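Alr1585 protein (Nostoc sp., PDB 5C2I) probably catalyses the haem-dependent oxidation of dyes and other substrates by hydrogen peroxide, as a member of the dye-decolorizing peroxidase family. Local coordinates at residues 355-363 against 395-404. The protein carries 1 engineered substitution. Residues are numbered along the deposited sequence; the frame is centred on the assembly and turned at random.
With HEM (protoporphyrin IX containing Fe), chain E; EDO (1,2-ethanediol), chain G.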
loop_
_atom_site.group_PDB
_atom_site.type_symbol
_atom_site.label_atom_id
_atom_site.label_comp_id
_atom_site.label_asym_id
_atom_site.label_seq_id
_atom_site.Cartn_x
_atom_site.Cartn_y
_atom_site.Cartn_z
ATOM N N LYS A 355 12.172 -25.887 37.846
ATOM C CA LYS A 355 12.286 -26.827 36.715
ATOM C C LYS A 355 10.932 -27.510 36.471
ATOM O O LYS A 355 10.492 -27.643 35.349
ATOM C CB LYS A 355 13.393 -27.857 36.934
ATOM C CG LYS A 355 14.774 -27.306 36.677
ATOM C CD LYS A 355 15.821 -28.412 36.616
ATOM C CE LYS A 355 17.203 -27.784 36.601
ATOM N NZ LYS A 355 17.706 -27.519 37.966
ATOM N N GLU A 356 10.288 -27.942 37.542
ATOM C CA GLU A 356 8.994 -28.578 37.458
ATOM C C GLU A 356 7.952 -27.618 36.898
ATOM O O GLU A 356 7.161 -27.974 36.025
ATOM C CB GLU A 356 8.599 -29.052 38.867
ATOM C CG GLU A 356 7.535 -30.100 38.880
ATOM C CD GLU A 356 7.259 -30.567 40.300
ATOM O OE1 GLU A 356 8.220 -31.109 40.940
ATOM O OE2 GLU A 356 6.114 -30.377 40.770
ATOM N N GLU A 357 7.934 -26.381 37.414
ATOM C CA GLU A 357 7.040 -25.343 36.866
ATOM C C GLU A 357 7.247 -25.166 35.357
ATOM O O GLU A 357 6.279 -25.082 34.580
ATOM C CB GLU A 357 7.270 -24.022 37.572
ATOM C CG GLU A 357 6.304 -22.926 37.181
ATOM C CD GLU A 357 6.721 -21.583 37.688
ATOM O OE1 GLU A 357 6.619 -21.366 38.915
ATOM O OE2 GLU A 357 7.216 -20.763 36.861
ATOM N N ARG A 358 8.509 -25.083 34.943
ATOM C CA ARG A 358 8.847 -24.894 33.518
ATOM C C ARG A 358 8.442 -26.090 32.646
ATOM O O ARG A 358 8.273 -25.946 31.434
ATOM C CB ARG A 358 10.341 -24.564 33.356
ATOM C CG ARG A 358 10.741 -23.195 33.889
ATOM C CD ARG A 358 12.259 -23.086 34.100
ATOM N NE ARG A 358 13.007 -23.333 32.876
ATOM C CZ ARG A 358 13.237 -22.443 31.909
ATOM N NH1 ARG A 358 12.806 -21.204 32.006
ATOM N NH2 ARG A 358 13.944 -22.805 30.840
ATOM N N GLY A 359 8.278 -27.267 33.273
ATOM C CA GLY A 359 7.905 -28.472 32.554
ATOM C C GLY A 359 6.456 -28.448 32.083
ATOM O O GLY A 359 6.072 -29.264 31.231
ATOM N N HIS A 360 5.662 -27.490 32.582
ATOM C CA HIS A 360 4.282 -27.329 32.162
ATOM C C HIS A 360 4.089 -26.457 30.934
ATOM O O HIS A 360 2.954 -26.312 30.460
ATOM C CB HIS A 360 3.403 -26.776 33.298
ATOM C CG HIS A 360 3.458 -27.571 34.559
ATOM N ND1 HIS A 360 3.044 -28.890 34.635
ATOM C CD2 HIS A 360 3.954 -27.259 35.781
ATOM C CE1 HIS A 360 3.225 -29.333 35.872
ATOM N NE2 HIS A 360 3.798 -28.364 36.578
ATOM N N ARG A 361 5.155 -25.880 30.395
ATOM C CA ARG A 361 5.043 -24.958 29.267
ATOM C C ARG A 361 4.460 -25.646 28.034
ATOM O O ARG A 361 4.629 -26.854 27.846
ATOM C CB ARG A 361 6.427 -24.376 28.903
ATOM C CG ARG A 361 6.975 -23.309 29.854
ATOM C CD ARG A 361 8.365 -22.812 29.442
ATOM N NE ARG A 361 9.382 -23.846 29.654
ATOM C CZ ARG A 361 10.656 -23.750 29.228
ATOM N NH1 ARG A 361 11.062 -22.679 28.577
ATOM N NH2 ARG A 361 11.506 -24.740 29.460
ATOM N N ILE A 362 3.873 -24.842 27.161
ATOM C CA ILE A 362 3.358 -25.305 25.890
ATOM C C ILE A 362 3.981 -24.498 24.746
ATOM O O ILE A 362 4.397 -23.364 24.922
ATOM C CB ILE A 362 1.830 -25.154 25.813
ATOM C CG1 ILE A 362 1.397 -23.705 26.053
ATOM C CG2 ILE A 362 1.153 -26.101 26.817
ATOM C CD1 ILE A 362 -0.068 -23.443 25.681
ATOM N N THR A 363 4.051 -25.117 23.569
ATOM C CA THR A 363 4.616 -24.464 22.399
ATOM C C THR A 363 3.462 -24.134 21.459
ATOM O O THR A 363 2.796 -25.028 20.935
ATOM C CB THR A 363 5.628 -25.408 21.740
ATOM O OG1 THR A 363 6.697 -25.693 22.650
ATOM C CG2 THR A 363 6.202 -24.829 20.440
ATOM N N ASN A 395 0.179 -32.976 31.637
ATOM C CA ASN A 395 1.116 -32.135 32.358
ATOM C C ASN A 395 1.364 -30.747 31.738
ATOM O O ASN A 395 1.920 -29.858 32.388
ATOM C CB ASN A 395 2.450 -32.840 32.471
ATOM C CG ASN A 395 3.341 -32.172 33.508
ATOM O OD1 ASN A 395 2.972 -32.072 34.651
ATOM N ND2 ASN A 395 4.500 -31.690 33.088
ATOM N N GLN A 396 0.906 -30.533 30.507
ATOM C CA GLN A 396 1.156 -29.268 29.796
ATOM C C GLN A 396 -0.168 -28.541 29.522
ATOM O O GLN A 396 -0.700 -27.967 30.454
ATOM C CB GLN A 396 2.105 -29.493 28.588
ATOM C CG GLN A 396 3.463 -29.939 29.145
ATOM C CD GLN A 396 4.478 -30.431 28.122
ATOM O OE1 GLN A 396 4.585 -31.632 27.853
ATOM N NE2 GLN A 396 5.209 -29.503 27.533
ATOM N N PHE A 397 -0.743 -28.585 28.324
ATOM C CA PHE A 397 -1.980 -27.838 28.110
ATOM C C PHE A 397 -3.054 -28.080 29.201
ATOM O O PHE A 397 -3.646 -27.116 29.701
ATOM C CB PHE A 397 -2.613 -28.059 26.741
ATOM C CG PHE A 397 -3.972 -27.476 26.645
ATOM C CD1 PHE A 397 -4.138 -26.119 26.396
ATOM C CD2 PHE A 397 -5.099 -28.243 26.886
ATOM C CE1 PHE A 397 -5.426 -25.558 26.409
ATOM C CE2 PHE A 397 -6.353 -27.689 26.880
ATOM C CZ PHE A 397 -6.516 -26.339 26.639
ATOM N N ASN A 398 -3.412 -29.339 29.467
ATOM C CA ASN A 398 -4.513 -29.581 30.403
ATOM C C ASN A 398 -4.206 -29.017 31.787
ATOM O O ASN A 398 -5.111 -28.518 32.484
ATOM C CB ASN A 398 -4.866 -31.067 30.526
ATOM C CG ASN A 398 -5.775 -31.565 29.412
ATOM O OD1 ASN A 398 -5.919 -30.938 28.367
ATOM N ND2 ASN A 398 -6.371 -32.718 29.634
ATOM N N PHE A 399 -2.951 -29.168 32.199
ATOM C CA PHE A 399 -2.461 -28.646 33.480
ATOM C C PHE A 399 -2.583 -27.125 33.531
ATOM O O PHE A 399 -3.117 -26.583 34.482
ATOM C CB PHE A 399 -1.020 -29.093 33.688
ATOM C CG PHE A 399 -0.523 -28.947 35.091
ATOM C CD1 PHE A 399 -0.060 -27.713 35.557
ATOM C CD2 PHE A 399 -0.450 -30.054 35.937
ATOM C CE1 PHE A 399 0.413 -27.584 36.858
ATOM C CE2 PHE A 399 0.054 -29.928 37.222
ATOM C CZ PHE A 399 0.447 -28.679 37.706
ATOM N N MET A 400 -2.139 -26.459 32.463
ATOM C CA MET A 400 -2.134 -25.031 32.392
ATOM C C MET A 400 -3.575 -24.487 32.498
ATOM O O MET A 400 -3.836 -23.556 33.278
ATOM C CB MET A 400 -1.453 -24.581 31.123
ATOM C CG MET A 400 -1.229 -23.110 30.983
ATOM S SD MET A 400 -0.276 -22.734 29.499
ATOM C CE MET A 400 1.342 -23.247 30.043
ATOM N N GLN A 401 -4.493 -25.068 31.724
ATOM C CA GLN A 401 -5.898 -24.625 31.759
ATOM C C GLN A 401 -6.543 -24.950 33.109
ATOM O O GLN A 401 -7.171 -24.073 33.741
ATOM C CB GLN A 401 -6.693 -25.271 30.634
ATOM C CG GLN A 401 -8.139 -24.789 30.522
ATOM C CD GLN A 401 -8.268 -23.446 29.846
ATOM O OE1 GLN A 401 -7.740 -23.221 28.746
ATOM N NE2 GLN A 401 -8.949 -22.532 30.497
ATOM N N SER A 402 -6.435 -26.205 33.528
ATOM C CA SER A 402 -7.229 -26.691 34.641
ATOM C C SER A 402 -6.675 -26.342 36.019
ATOM O O SER A 402 -7.449 -26.144 36.959
ATOM C CB SER A 402 -7.486 -28.206 34.508
ATOM O OG SER A 402 -6.322 -28.964 34.816
ATOM N N ARG A 403 -5.353 -26.278 36.144
ATOM C CA ARG A 403 -4.714 -26.058 37.443
ATOM C C ARG A 403 -4.246 -24.633 37.638
ATOM O O ARG A 403 -4.060 -24.177 38.776
ATOM C CB ARG A 403 -3.531 -27.028 37.618
ATOM C CG ARG A 403 -3.900 -28.509 37.407
ATOM C CD ARG A 403 -4.413 -29.163 38.665
ATOM N NE ARG A 403 -3.432 -29.155 39.771
ATOM C CZ ARG A 403 -2.635 -30.173 40.126
ATOM N NH1 ARG A 403 -2.663 -31.332 39.471
ATOM N NH2 ARG A 403 -1.788 -30.021 41.154
ATOM N N TRP A 404 -3.973 -23.928 36.554
ATOM C CA TRP A 404 -3.455 -22.546 36.624
ATOM C C TRP A 404 -4.506 -21.503 36.227
ATOM O O TRP A 404 -4.909 -20.682 37.061
ATOM C CB TRP A 404 -2.181 -22.391 35.786
ATOM C CG TRP A 404 -0.987 -23.114 36.384
ATOM C CD1 TRP A 404 -0.921 -23.757 37.610
ATOM C CD2 TRP A 404 0.342 -23.176 35.831
ATOM N NE1 TRP A 404 0.344 -24.252 37.800
ATOM C CE2 TRP A 404 1.134 -23.889 36.731
ATOM C CE3 TRP A 404 0.919 -22.695 34.660
ATOM C CZ2 TRP A 404 2.516 -24.129 36.500
ATOM C CZ3 TRP A 404 2.273 -22.959 34.406
ATOM C CH2 TRP A 404 3.050 -23.667 35.320
HETATM C CHA HEM E . 0.464 -15.599 26.082
HETATM C CHB HEM E . -3.730 -14.167 24.179
HETATM C CHC HEM E . -5.543 -18.596 24.899
HETATM C CHD HEM E . -1.424 -19.905 27.019
HETATM C C1A HEM E . -0.528 -14.813 25.519
HETATM C C2A HEM E . -0.397 -13.429 25.202
HETATM C C3A HEM E . -1.574 -13.033 24.669
HETATM C C4A HEM E . -2.414 -14.168 24.634
HETATM C CMA HEM E . -1.939 -11.671 24.143
HETATM C CAA HEM E . 0.832 -12.534 25.410
HETATM C CBA HEM E . 1.875 -12.484 24.291
HETATM C CGA HEM E . 2.438 -13.863 24.087
HETATM O O1A HEM E . 3.380 -14.315 24.801
HETATM O O2A HEM E . 1.951 -14.564 23.197
HETATM C C1B HEM E . -4.561 -15.286 24.179
HETATM C C2B HEM E . -5.894 -15.299 23.637
HETATM C C3B HEM E . -6.381 -16.521 23.793
HETATM C C4B HEM E . -5.343 -17.267 24.510
HETATM C CMB HEM E . -6.558 -14.138 22.986
HETATM C CAB HEM E . -7.665 -17.132 23.369
HETATM C CBB HEM E . -8.409 -16.679 22.344
HETATM C C1C HEM E . -4.588 -19.350 25.599
HETATM C C2C HEM E . -4.779 -20.605 26.140
HETATM C C3C HEM E . -3.611 -20.961 26.763
HETATM C C4C HEM E . -2.707 -19.911 26.565
HETATM C CMC HEM E . -5.996 -21.477 26.034
HETATM C CAC HEM E . -3.291 -22.163 27.533
HETATM C CBC HEM E . -4.096 -22.917 28.240
HETATM C C1D HEM E . -0.562 -18.832 26.800
HETATM C C2D HEM E . 0.832 -18.891 27.225
HETATM C C3D HEM E . 1.350 -17.688 27.013
HETATM C C4D HEM E . 0.250 -16.913 26.400
HETATM C CMD HEM E . 1.579 -20.070 27.827
HETATM C CAD HEM E . 2.774 -17.279 27.258
HETATM C CBD HEM E . 3.035 -16.807 28.693
HETATM C CGD HEM E . 4.480 -16.465 28.851
HETATM O O1D HEM E . 4.731 -15.336 29.265
HETATM O O2D HEM E . 5.421 -17.289 28.584
HETATM N NA HEM E . -1.793 -15.236 25.237
HETATM N NB HEM E . -4.329 -16.432 24.738
HETATM N NC HEM E . -3.354 -18.881 25.942
HETATM N ND HEM E . -0.898 -17.609 26.383
HETATM FE FE HEM E . -2.571 -17.033 25.616
HETATM C C1 EDO G . 6.664 -33.257 30.266
HETATM O O1 EDO G . 5.317 -32.770 30.312
HETATM C C2 EDO G . 7.733 -32.302 30.799
HETATM O O2 EDO G . 7.744 -30.991 30.237
HETATM O O HOH W 1 6.400 -30.474 35.030
HETATM O O HOH W 2 -2.037 -17.899 23.511
#
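The side-chain amide of Gln396 reaches across to the backbone of Arg361: NE2 donates to Arg361 O at 2.7 Å, almost in line with the carbonyl. The same nitrogen also serves Ser236 O. With OE1 holding an ethanediol, probably from the crystallisation liquor, both ends of the amide are engaged. A second bond runs the other way. His360 ND1 donates to Asn395 O at 2.7 Å, with the acceptor in the imidazole plane. CG of His360 lies beside its own backbone N and anti to the carbonyl carbon (chi1 -55°), which sets the ring against the side of helix 397-405, between Phe399 and Trp404.

The imidazole stacks face to face on Phe399, with centroids 3.7 Å apart and planes only 8° from parallel. Arg403 CG covers the other face of Phe399. Trp404 completes the aromatic cluster, its CZ2 3.5 Å from His360 CD2 and the two rings steeply inclined. With an alanine here instead of His360, Asn395 O is likely to lose this donor, and Phe399 and Trp404 their ring partner.

The contact belongs to the C-terminal domain of the DyP-type peroxidase fold, related to the dimeric alpha+beta barrels. It joins the type I beta turn of Arg358 to Arg361 to helix 397-405, along most of that short helix, beside the haem. Gln396 is the N-cap residue of that second helix. Toward the cofactor the contact becomes apolar. Ile362 CD1 meets Met400 SD at 3.9 Å, and both side chains border the haem vinyl at CAC. Ile362 CG2 packs against the backbone at Phe397 N. The Met400 chain bends at its last torsion (chi3 -75°), bringing CE 3.5 Å from His360 O, a buried carbonyl with no hydrogen-bond partner.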